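Local coordinates for DUF4785 domain-containing protein (Legionella pneumophila subsp. pneumophila, PDB 4KH9) that is of unknown function but binds calcium ions and is built from three domains, the central and C-terminal ones of the E-set class, at residues D142-N145 with K146-D149; L171-Q174 with Y175-L179. All coordinates share one frame; numbering follows the deposited sequence.

Interaction 1. Residues D142-N145 with K146-D149; sequences DITN and KYAD
Tyr147 reaches back beneath Thr144 to the carboxylate of Asp142. Its CB sits 4.1 Å from Thr144 O, and with CG anti to the carbonyl carbon (chi1 -56°) the ring is directed back along the chain toward Asp142. Thr144 OG1 stands 3.4 Å above one face, over the ring centre, and Thr144 CB adds a CH-pi contact 4.3 Å from the ring centroid. Thr144 N stands over CD2 (3.3 Å) on the same face as OG1, while at the edge CE2 comes to Asp142 O and Ile143 CA. At the tip, Tyr147 OH donates to Asp142 OD1 at 2.7 Å, meeting the oxygen on its syn side. Tyrosine thus pairs a flat face for Thr144 with a hydroxyl for the acceptor that Asp142 supplies.

Thr144 suits its place because its hydroxyl also accepts a bond from Lys146 N (3.2 Å, 156°), an ST turn nested in the type I turn from Thr144 to Tyr147. No direct bond closes that turn; a water donates to both Thr144 O and Tyr147 O. Tyr147 N is buried without a partner.

The loop joins strand 135-140 to strand 150-156, with Ile143 and Tyr147 both touching Leu55 of helix 55-60.

Interaction 2. Residues L171-Q174 with Y175-L179; sequences LHYQ and YGDKL
A tight turn between the edge strand 172-174 and the inner strand 178-186, closed by backbone and side-chain bonds and backed by an aromatic-aliphatic contact, links the two in the central domain. Asp177 N donates to Gln174 O at 2.9 Å (160°), closing a type II turn from Gln174 to Asp177. Gly176 takes its third position with a positive phi of 90°, where a side chain would jam against the preceding carbonyl oxygen.

Asp177 also returns a bond from its side chain: OD2 accepts from Gln174 N at 2.9 Å, met from above the carboxylate plane. The short acid thus grips both polar backbone atoms of Gln174, one through its own N and one through its carboxylate.

Beyond the turn, Leu179 lies across one face of the Tyr173 ring at about a right angle. Its CG is anti to the backbone N (chi1 -180°), which carries CD1 to 3.7 Å from Tyr173 CE2 and CG to 3.6 Å from Tyr173 OH. That hydroxyl is hydrogen-bonded to Asp169, while Phe261 meets the same ring nearly perpendicularly.

Such a turn, passing the chain from strand 172-174 beside strand 251-264 to strand 178-186 beside strand 163-168, fits a beta-sandwich domain of the E-set class.

In the fold
Interactions 1 and 2 lie in series along the chain and in different domains, the first in the N-terminal and the second in the central one. Their centres are 43 Å apart and their nearest atoms about 31 Å, so they do not touch. Both are local turns between strands, yet they differ in setting: 142-149 is a surface loop, centred about 34 Å from the centre of the chain, whereas 171-179 is partly buried and about 13 Å from it. Both lie away from the calcium sites at Asp27, Asp196 and Asp198.

Interaction 1. Residues D142-N145 with K146-D149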
loop_
_atom_site.group_PDB
_atom_site.type_symbol
_atom_site.label_atom_id
_atom_site.label_comp_id
_atom_site.label_asym_id
_atom_site.label_seq_id
_atom_site.Cartn_x
_atom_site.Cartn_y
_atom_site.Cartn_z
ATOM N N ASP A 142 -21.776 -24.742 17.433
ATOM C CA ASP A 142 -21.859 -24.449 18.867
ATOM C C ASP A 142 -20.840 -23.346 19.228
ATOM O O ASP A 142 -20.072 -22.918 18.368
ATOM C CB ASP A 142 -21.594 -25.727 19.690
ATOM C CG ASP A 142 -20.188 -26.303 19.536
ATOM O OD1 ASP A 142 -19.473 -25.906 18.575
ATOM O OD2 ASP A 142 -19.804 -27.146 20.371
ATOM N N ILE A 143 -20.830 -22.885 20.466
ATOM C CA ILE A 143 -19.821 -21.934 20.911
ATOM C C ILE A 143 -19.242 -22.492 22.203
ATOM O O ILE A 143 -19.974 -23.060 22.999
ATOM C CB ILE A 143 -20.298 -20.451 21.048
ATOM C CG1 ILE A 143 -21.453 -20.278 22.068
ATOM C CG2 ILE A 143 -20.656 -19.851 19.688
ATOM C CD1 ILE A 143 -21.860 -18.809 22.396
ATOM N N THR A 144 -17.928 -22.405 22.367
ATOM C CA THR A 144 -17.233 -22.846 23.572
ATOM C C THR A 144 -16.250 -21.721 23.952
ATOM O O THR A 144 -16.012 -20.838 23.130
ATOM C CB THR A 144 -16.535 -24.223 23.403
ATOM O OG1 THR A 144 -15.332 -24.046 22.669
ATOM C CG2 THR A 144 -17.425 -25.310 22.774
ATOM N N ASN A 145 -15.653 -21.791 25.160
ATOM C CA ASN A 145 -14.646 -20.830 25.624
ATOM C C ASN A 145 -13.256 -21.179 25.040
ATOM O O ASN A 145 -12.272 -20.568 25.435
ATOM C CB ASN A 145 -14.607 -20.804 27.167
ATOM C CG ASN A 145 -14.365 -22.158 27.819
ATOM O OD1 ASN A 145 -14.237 -23.192 27.141
ATOM N ND2 ASN A 145 -14.295 -22.191 29.143
ATOM N N LYS A 146 -13.181 -22.153 24.110
ATOM C CA LYS A 146 -11.938 -22.607 23.452
ATOM C C LYS A 146 -11.773 -22.026 22.038
ATOM O O LYS A 146 -10.679 -22.071 21.463
ATOM C CB LYS A 146 -11.925 -24.152 23.365
ATOM C CG LYS A 146 -11.589 -24.837 24.703
ATOM C CD LYS A 146 -11.713 -26.381 24.652
ATOM C CE LYS A 146 -10.710 -27.127 23.782
ATOM N NZ LYS A 146 -9.320 -27.051 24.307
ATOM N N TYR A 147 -12.873 -21.508 21.467
ATOM C CA TYR A 147 -12.833 -20.957 20.133
ATOM C C TYR A 147 -12.298 -19.550 20.181
ATOM O O TYR A 147 -12.380 -18.885 21.227
ATOM C CB TYR A 147 -14.234 -20.991 19.474
ATOM C CG TYR A 147 -14.903 -22.361 19.410
ATOM C CD1 TYR A 147 -14.157 -23.518 19.201
ATOM C CD2 TYR A 147 -16.287 -22.482 19.454
ATOM C CE1 TYR A 147 -14.768 -24.770 19.118
ATOM C CE2 TYR A 147 -16.911 -23.716 19.327
ATOM C CZ TYR A 147 -16.148 -24.862 19.175
ATOM O OH TYR A 147 -16.779 -26.072 19.041
ATOM N N ALA A 148 -11.738 -19.082 19.060
ATOM C CA ALA A 148 -11.270 -17.705 18.976
ATOM C C ALA A 148 -12.448 -16.735 19.120
ATOM O O ALA A 148 -13.583 -17.074 18.777
ATOM C CB ALA A 148 -10.557 -17.472 17.642
ATOM N N ASP A 149 -12.180 -15.547 19.641
ATOM C CA ASP A 149 -13.179 -14.478 19.785
ATOM C C ASP A 149 -13.650 -13.948 18.451
ATOM O O ASP A 149 -14.815 -13.574 18.311
ATOM C CB ASP A 149 -12.575 -13.298 20.554
ATOM C CG ASP A 149 -12.391 -13.473 22.043
ATOM O OD1 ASP A 149 -12.890 -14.485 22.593
ATOM O OD2 ASP A 149 -11.809 -12.563 22.672
HETATM O O HOH W 1 -14.479 -18.603 23.084
#

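Interaction 2. Residues L171-Q174 with Y175-L179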
loop_
_atom_site.group_PDB
_atom_site.type_symbol
_atom_site.label_atom_id
_atom_site.label_comp_id
_atom_site.label_asym_id
_atom_site.label_seq_id
_atom_site.Cartn_x
_atom_site.Cartn_y
_atom_site.Cartn_z
ATOM N N LEU A 171 1.713 8.029 -5.360
ATOM C CA LEU A 171 2.291 6.817 -4.762
ATOM C C LEU A 171 2.984 7.159 -3.491
ATOM O O LEU A 171 3.165 6.294 -2.627
ATOM C CB LEU A 171 3.309 6.162 -5.724
ATOM C CG LEU A 171 2.804 5.475 -6.982
ATOM C CD1 LEU A 171 3.973 5.048 -7.823
ATOM C CD2 LEU A 171 2.055 4.234 -6.652
ATOM N N HIS A 172 3.434 8.424 -3.398
ATOM C CA HIS A 172 4.218 8.907 -2.278
ATOM C C HIS A 172 3.685 10.242 -1.797
ATOM O O HIS A 172 3.391 11.129 -2.597
ATOM C CB HIS A 172 5.715 9.046 -2.654
ATOM C CG HIS A 172 6.247 7.985 -3.564
ATOM N ND1 HIS A 172 6.704 6.771 -3.072
ATOM C CD2 HIS A 172 6.414 8.004 -4.910
ATOM C CE1 HIS A 172 7.078 6.065 -4.131
ATOM N NE2 HIS A 172 6.944 6.775 -5.261
ATOM N N TYR A 173 3.602 10.385 -0.491
ATOM C CA TYR A 173 3.141 11.599 0.168
ATOM C C TYR A 173 4.075 11.979 1.298
ATOM O O TYR A 173 4.866 11.161 1.754
ATOM C CB TYR A 173 1.715 11.380 0.746
ATOM C CG TYR A 173 0.630 11.058 -0.254
ATOM C CD1 TYR A 173 -0.108 12.067 -0.854
ATOM C CD2 TYR A 173 0.338 9.738 -0.596
ATOM C CE1 TYR A 173 -1.134 11.775 -1.753
ATOM C CE2 TYR A 173 -0.657 9.438 -1.523
ATOM C CZ TYR A 173 -1.391 10.460 -2.093
ATOM O OH TYR A 173 -2.378 10.152 -2.973
ATOM N N GLN A 174 3.941 13.202 1.792
ATOM C CA GLN A 174 4.703 13.684 2.929
ATOM C C GLN A 174 3.771 14.402 3.899
ATOM O O GLN A 174 2.608 14.667 3.573
ATOM C CB GLN A 174 5.862 14.606 2.493
ATOM C CG GLN A 174 6.978 13.857 1.781
ATOM C CD GLN A 174 8.330 14.547 1.915
ATOM O OE1 GLN A 174 8.560 15.617 1.343
ATOM N NE2 GLN A 174 9.238 13.973 2.705
ATOM N N TYR A 175 4.286 14.692 5.089
ATOM C CA TYR A 175 3.575 15.363 6.162
ATOM C C TYR A 175 2.850 16.625 5.645
ATOM O O TYR A 175 3.467 17.476 5.031
ATOM C CB TYR A 175 4.546 15.718 7.311
ATOM C CG TYR A 175 3.858 16.417 8.460
ATOM C CD1 TYR A 175 3.216 15.689 9.458
ATOM C CD2 TYR A 175 3.812 17.805 8.531
ATOM C CE1 TYR A 175 2.532 16.328 10.491
ATOM C CE2 TYR A 175 3.133 18.453 9.560
ATOM C CZ TYR A 175 2.491 17.710 10.537
ATOM O OH TYR A 175 1.823 18.343 11.561
ATOM N N GLY A 176 1.547 16.690 5.893
ATOM C CA GLY A 176 0.730 17.817 5.496
ATOM C C GLY A 176 0.119 17.706 4.129
ATOM O O GLY A 176 -0.667 18.569 3.761
ATOM N N ASP A 177 0.466 16.666 3.347
ATOM C CA ASP A 177 -0.170 16.532 2.042
ATOM C C ASP A 177 -1.626 16.103 2.172
ATOM O O ASP A 177 -1.979 15.371 3.102
ATOM C CB ASP A 177 0.560 15.499 1.175
ATOM C CG ASP A 177 1.911 15.940 0.629
ATOM O OD1 ASP A 177 2.249 17.135 0.771
ATOM O OD2 ASP A 177 2.625 15.086 0.061
ATOM N N LYS A 178 -2.438 16.499 1.213
ATOM C CA LYS A 178 -3.805 16.034 1.098
ATOM C C LYS A 178 -3.815 14.848 0.145
ATOM O O LYS A 178 -3.328 14.949 -0.991
ATOM C CB LYS A 178 -4.741 17.142 0.625
ATOM C CG LYS A 178 -6.227 16.695 0.577
ATOM C CD LYS A 178 -7.201 17.834 0.928
ATOM C CE LYS A 178 -7.206 18.949 -0.101
ATOM N NZ LYS A 178 -8.250 19.969 0.172
ATOM N N LEU A 179 -4.325 13.722 0.618
ATOM C CA LEU A 179 -4.472 12.523 -0.193
ATOM C C LEU A 179 -5.852 12.547 -0.837
ATOM O O LEU A 179 -6.823 12.847 -0.151
ATOM C CB LEU A 179 -4.292 11.260 0.683
ATOM C CG LEU A 179 -4.416 9.891 -0.028
ATOM C CD1 LEU A 179 -3.568 8.874 0.651
ATOM C CD2 LEU A 179 -5.844 9.383 0.015
#